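PDB 3MQ2: 16S rRNA methyltransferase from Streptomyces sp. DSM 40477, which methylates the N1 position of adenine 1408 in 16S rRNA using S-adenosyl-L-methionine, conferring resistance to aminoglycosides such as kanamycin, neomycin and apramycin. Local coordinates for the S-adenosyl-L-homocysteine site. Numbering follows the deposited sequence.

The S-adenosyl-L-homocysteine site. Residues 35-37, 58-59, 63, 88-91, 105-106, 108, 110-111, 194-196. With SAH (S-adenosyl-L-homocysteine), chain B.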
loop_
_atom_site.group_PDB
_atom_site.type_symbol
_atom_site.label_atom_id
_atom_site.label_comp_id
_atom_site.label_asym_id
_atom_site.label_seq_id
_atom_site.Cartn_x
_atom_site.Cartn_y
_atom_site.Cartn_z
ATOM N N GLY A 35 -4.793 0.033 0.357
ATOM C CA GLY A 35 -5.449 -0.533 -0.808
ATOM C C GLY A 35 -4.997 -1.955 -1.072
ATOM O O GLY A 35 -4.609 -2.298 -2.184
ATOM N N THR A 36 -5.080 -2.793 -0.045
ATOM C CA THR A 36 -4.435 -4.107 -0.058
ATOM C C THR A 36 -5.195 -5.175 -0.855
ATOM O O THR A 36 -4.643 -6.250 -1.165
ATOM C CB THR A 36 -4.196 -4.584 1.385
ATOM O OG1 THR A 36 -3.185 -5.601 1.416
ATOM C CG2 THR A 36 -5.495 -5.108 1.998
ATOM N N GLY A 37 -6.456 -4.905 -1.185
ATOM C CA GLY A 37 -7.210 -5.839 -2.012
ATOM C C GLY A 37 -7.414 -7.150 -1.276
ATOM O O GLY A 37 -7.887 -7.147 -0.139
ATOM N N ASP A 58 -8.256 -1.764 3.165
ATOM C CA ASP A 58 -8.898 -1.580 1.873
ATOM C C ASP A 58 -10.275 -1.012 2.118
ATOM O O ASP A 58 -10.878 -1.263 3.168
ATOM C CB ASP A 58 -9.048 -2.907 1.131
ATOM C CG ASP A 58 -9.235 -2.716 -0.363
ATOM O OD1 ASP A 58 -8.220 -2.766 -1.094
ATOM O OD2 ASP A 58 -10.384 -2.493 -0.810
ATOM N N ALA A 59 -10.770 -0.269 1.136
ATOM C CA ALA A 59 -12.130 0.285 1.209
ATOM C C ALA A 59 -13.189 -0.810 1.144
ATOM O O ALA A 59 -14.310 -0.632 1.633
ATOM C CB ALA A 59 -12.341 1.270 0.077
ATOM N N ARG A 63 -13.099 -8.127 0.092
ATOM C CA ARG A 63 -11.899 -8.629 -0.578
ATOM C C ARG A 63 -10.964 -9.337 0.392
ATOM O O ARG A 63 -10.278 -10.287 0.030
ATOM C CB ARG A 63 -11.121 -7.494 -1.257
ATOM C CG ARG A 63 -11.846 -6.776 -2.379
ATOM C CD ARG A 63 -12.143 -7.688 -3.562
ATOM N NE ARG A 63 -10.964 -8.375 -4.088
ATOM C CZ ARG A 63 -9.945 -7.776 -4.700
ATOM N NH1 ARG A 63 -9.926 -6.458 -4.847
ATOM N NH2 ARG A 63 -8.929 -8.498 -5.151
ATOM N N ALA A 88 -10.984 0.558 5.646
ATOM C CA ALA A 88 -10.819 2.010 5.598
ATOM C C ALA A 88 -10.418 2.461 4.213
ATOM O O ALA A 88 -9.801 1.708 3.469
ATOM C CB ALA A 88 -9.755 2.463 6.604
ATOM N N THR A 89 -10.761 3.702 3.880
ATOM C CA THR A 89 -10.315 4.290 2.621
ATOM C C THR A 89 -9.078 5.142 2.829
ATOM O O THR A 89 -8.788 5.590 3.938
ATOM C CB THR A 89 -11.389 5.209 2.031
ATOM O OG1 THR A 89 -11.551 6.352 2.878
ATOM C CG2 THR A 89 -12.716 4.464 1.924
ATOM N N ALA A 90 -8.368 5.412 1.739
ATOM C CA ALA A 90 -7.224 6.306 1.812
ATOM C C ALA A 90 -7.634 7.746 2.127
ATOM O O ALA A 90 -6.832 8.521 2.661
ATOM C CB ALA A 90 -6.403 6.242 0.522
ATOM N N GLU A 91 -8.877 8.105 1.805
ATOM C CA GLU A 91 -9.394 9.430 2.133
ATOM C C GLU A 91 -9.637 9.592 3.630
ATOM O O GLU A 91 -9.541 10.696 4.171
ATOM C CB GLU A 91 -10.709 9.687 1.389
ATOM C CG GLU A 91 -10.551 9.955 -0.106
ATOM C CD GLU A 91 -10.546 8.706 -0.956
ATOM O OE1 GLU A 91 -10.477 7.584 -0.404
ATOM O OE2 GLU A 91 -10.609 8.857 -2.195
ATOM N N LEU A 105 0.355 -0.513 -3.661
ATOM C CA LEU A 105 0.710 -1.387 -4.781
ATOM C C LEU A 105 -0.419 -1.500 -5.793
ATOM O O LEU A 105 -1.532 -1.858 -5.448
ATOM C CB LEU A 105 1.101 -2.781 -4.281
ATOM C CG LEU A 105 2.167 -2.869 -3.187
ATOM C CD1 LEU A 105 2.534 -4.328 -2.943
ATOM C CD2 LEU A 105 3.400 -2.074 -3.569
ATOM N N MET A 106 -0.118 -1.196 -7.049
ATOM C CA MET A 106 -1.099 -1.303 -8.138
ATOM C C MET A 106 -2.403 -0.562 -7.874
ATOM O O MET A 106 -3.476 -1.129 -8.068
ATOM C CB MET A 106 -1.432 -2.776 -8.429
ATOM C CG MET A 106 -0.298 -3.731 -8.198
ATOM S SD MET A 106 1.002 -3.385 -9.384
ATOM C CE MET A 106 0.236 -4.045 -10.862
ATOM N N TRP A 108 -5.725 1.782 -8.176
ATOM C CA TRP A 108 -6.617 2.342 -9.181
ATOM C C TRP A 108 -7.663 3.193 -8.472
ATOM O O TRP A 108 -7.665 3.275 -7.240
ATOM C CB TRP A 108 -7.255 1.253 -10.068
ATOM C CG TRP A 108 -8.102 0.207 -9.374
ATOM C CD1 TRP A 108 -7.679 -0.988 -8.856
ATOM C CD2 TRP A 108 -9.519 0.254 -9.171
ATOM N NE1 TRP A 108 -8.756 -1.681 -8.332
ATOM C CE2 TRP A 108 -9.890 -0.934 -8.509
ATOM C CE3 TRP A 108 -10.513 1.187 -9.491
ATOM C CZ2 TRP A 108 -11.215 -1.214 -8.153
ATOM C CZ3 TRP A 108 -11.832 0.911 -9.128
ATOM C CH2 TRP A 108 -12.167 -0.284 -8.474
ATOM N N SER A 110 -9.575 6.343 -6.887
ATOM C CA SER A 110 -9.172 7.602 -6.271
ATOM C C SER A 110 -7.793 7.503 -5.631
ATOM O O SER A 110 -7.096 8.505 -5.519
ATOM C CB SER A 110 -10.210 8.052 -5.232
ATOM O OG SER A 110 -10.251 7.161 -4.129
ATOM N N LEU A 111 -7.397 6.300 -5.230
ATOM C CA LEU A 111 -6.063 6.103 -4.662
ATOM C C LEU A 111 -4.993 6.348 -5.731
ATOM O O LEU A 111 -3.934 6.905 -5.450
ATOM C CB LEU A 111 -5.922 4.700 -4.066
ATOM C CG LEU A 111 -4.579 4.354 -3.407
ATOM C CD1 LEU A 111 -4.204 5.391 -2.371
ATOM C CD2 LEU A 111 -4.635 2.960 -2.782
ATOM N N THR A 194 1.137 -9.928 -5.024
ATOM C CA THR A 194 -0.212 -9.390 -5.137
ATOM C C THR A 194 -1.045 -10.194 -6.143
ATOM O O THR A 194 -0.501 -10.911 -6.981
ATOM C CB THR A 194 -0.222 -7.878 -5.484
ATOM O OG1 THR A 194 -0.391 -7.686 -6.892
ATOM C CG2 THR A 194 1.064 -7.201 -5.017
ATOM N N SER A 195 -2.362 -10.061 -6.053
ATOM C CA SER A 195 -3.269 -10.766 -6.949
ATOM C C SER A 195 -3.072 -10.322 -8.392
ATOM O O SER A 195 -3.570 -10.959 -9.325
ATOM C CB SER A 195 -4.725 -10.526 -6.535
ATOM O OG SER A 195 -5.104 -9.170 -6.722
ATOM N N TRP A 196 -2.347 -9.226 -8.581
ATOM C CA TRP A 196 -2.219 -8.650 -9.910
ATOM C C TRP A 196 -1.282 -9.458 -10.790
ATOM O O TRP A 196 -1.320 -9.331 -12.010
ATOM C CB TRP A 196 -1.782 -7.184 -9.837
ATOM C CG TRP A 196 -2.851 -6.310 -9.264
ATOM C CD1 TRP A 196 -3.092 -6.073 -7.943
ATOM C CD2 TRP A 196 -3.842 -5.571 -9.993
ATOM N NE1 TRP A 196 -4.169 -5.230 -7.802
ATOM C CE2 TRP A 196 -4.646 -4.905 -9.045
ATOM C CE3 TRP A 196 -4.121 -5.401 -11.352
ATOM C CZ2 TRP A 196 -5.717 -4.085 -9.414
ATOM C CZ3 TRP A 196 -5.184 -4.586 -11.716
ATOM C CH2 TRP A 196 -5.968 -3.940 -10.750
HETATM N N SAH B . -2.541 -3.756 -3.660
HETATM C CA SAH B . -3.408 -4.889 -3.936
HETATM C CB SAH B . -4.723 -4.437 -4.568
HETATM C CG SAH B . -4.564 -3.399 -5.674
HETATM S SD SAH B . -6.096 -3.196 -6.618
HETATM C C SAH B . -2.687 -5.857 -4.853
HETATM O O SAH B . -3.181 -6.948 -5.139
HETATM O OXT SAH B . -1.593 -5.549 -5.326
HETATM C "C5'" SAH B . -6.265 -1.563 -5.853
HETATM C "C4'" SAH B . -7.000 -1.634 -4.520
HETATM O "O4'" SAH B . -7.076 -0.335 -3.969
HETATM C "C3'" SAH B . -8.443 -2.126 -4.653
HETATM O "O3'" SAH B . -8.657 -3.176 -3.742
HETATM C "C2'" SAH B . -9.325 -0.967 -4.243
HETATM O "O2'" SAH B . -10.421 -1.407 -3.462
HETATM C "C1'" SAH B . -8.365 -0.130 -3.423
HETATM N N9 SAH B . -8.659 1.308 -3.425
HETATM C C8 SAH B . -8.873 2.148 -4.487
HETATM N N7 SAH B . -9.089 3.400 -3.995
HETATM C C5 SAH B . -9.005 3.345 -2.640
HETATM C C6 SAH B . -9.136 4.301 -1.643
HETATM N N6 SAH B . -9.394 5.571 -1.945
HETATM N N1 SAH B . -8.985 3.919 -0.330
HETATM C C2 SAH B . -8.711 2.609 0.002
HETATM N N3 SAH B . -8.591 1.656 -0.985
HETATM C C4 SAH B . -8.730 2.037 -2.277
HETATM O O HOH W 1 -5.664 -7.808 -4.525
HETATM O O HOH W 2 -3.255 -9.129 -3.627
#
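S-adenosyl-L-homocysteine, the product left after methyl transfer, lies almost wholly buried, though only partly occupied, in the cofactor pocket of a Rossmann-like, class I methyltransferase, where the glycine-rich loop (motif I) after strand 29-34 meets Asp58, the ribose-binding acid ending strand 52-58. The adenine end is the tightly packed one. Its N1 takes a nearly straight bond from the backbone N of Ala90 (2.6 Å, 163° at H), and the 6-amino group N6 gives to two side chains. Glu91, its chain bent at chi2, brings OE1 to N6 at 2.8 Å on its syn lone pair. Ser110 keeps OG in the crowded position between its backbone N and carbonyl carbon (chi1 66°), so OG accepts from N6 and donates to OE2 of Glu91, closing a small ring that fixes the carboxylate's rotation. Leu111 lays CB over the imidazole face of the adenine, 3.4 Å from N7, while Ala59 CB approaches C2.

At the ribose, Asp58 has CG anti to its backbone N (chi1 -159°) and presents both syn lone pairs: OD1 takes the 3'-hydroxyl O3' at 2.7 Å, OD2 the 2'-hydroxyl O2'. Gly37 N also donates to OD1, from above the carboxylate plane, steadying the acid. Trp108 brings CD1 and NE1 against C5' and SD, with C5' over the ring face near the rim, 3.4 Å from CD1.

The amino N is gripped by the carbonyls of Gly35, in plane, and Leu105, from above the plane. The carboxylate is the looser, wetter end: Thr194 OG1 may donate to OXT at 2.9 Å, though the threonine is modelled too tightly there to trust the geometry, and poorly ordered Ser195 reaches O only weakly and mainly through two waters. Trp196 turns its ring edge to the tail, modelled too close to SD, CG and the carboxylate for its fit to be judged. The site thus holds the product by adenine, ribose and amino group; S-adenosyl-L-methionine, presumably bound likewise, would present its methyl group to N1 of adenine 1408.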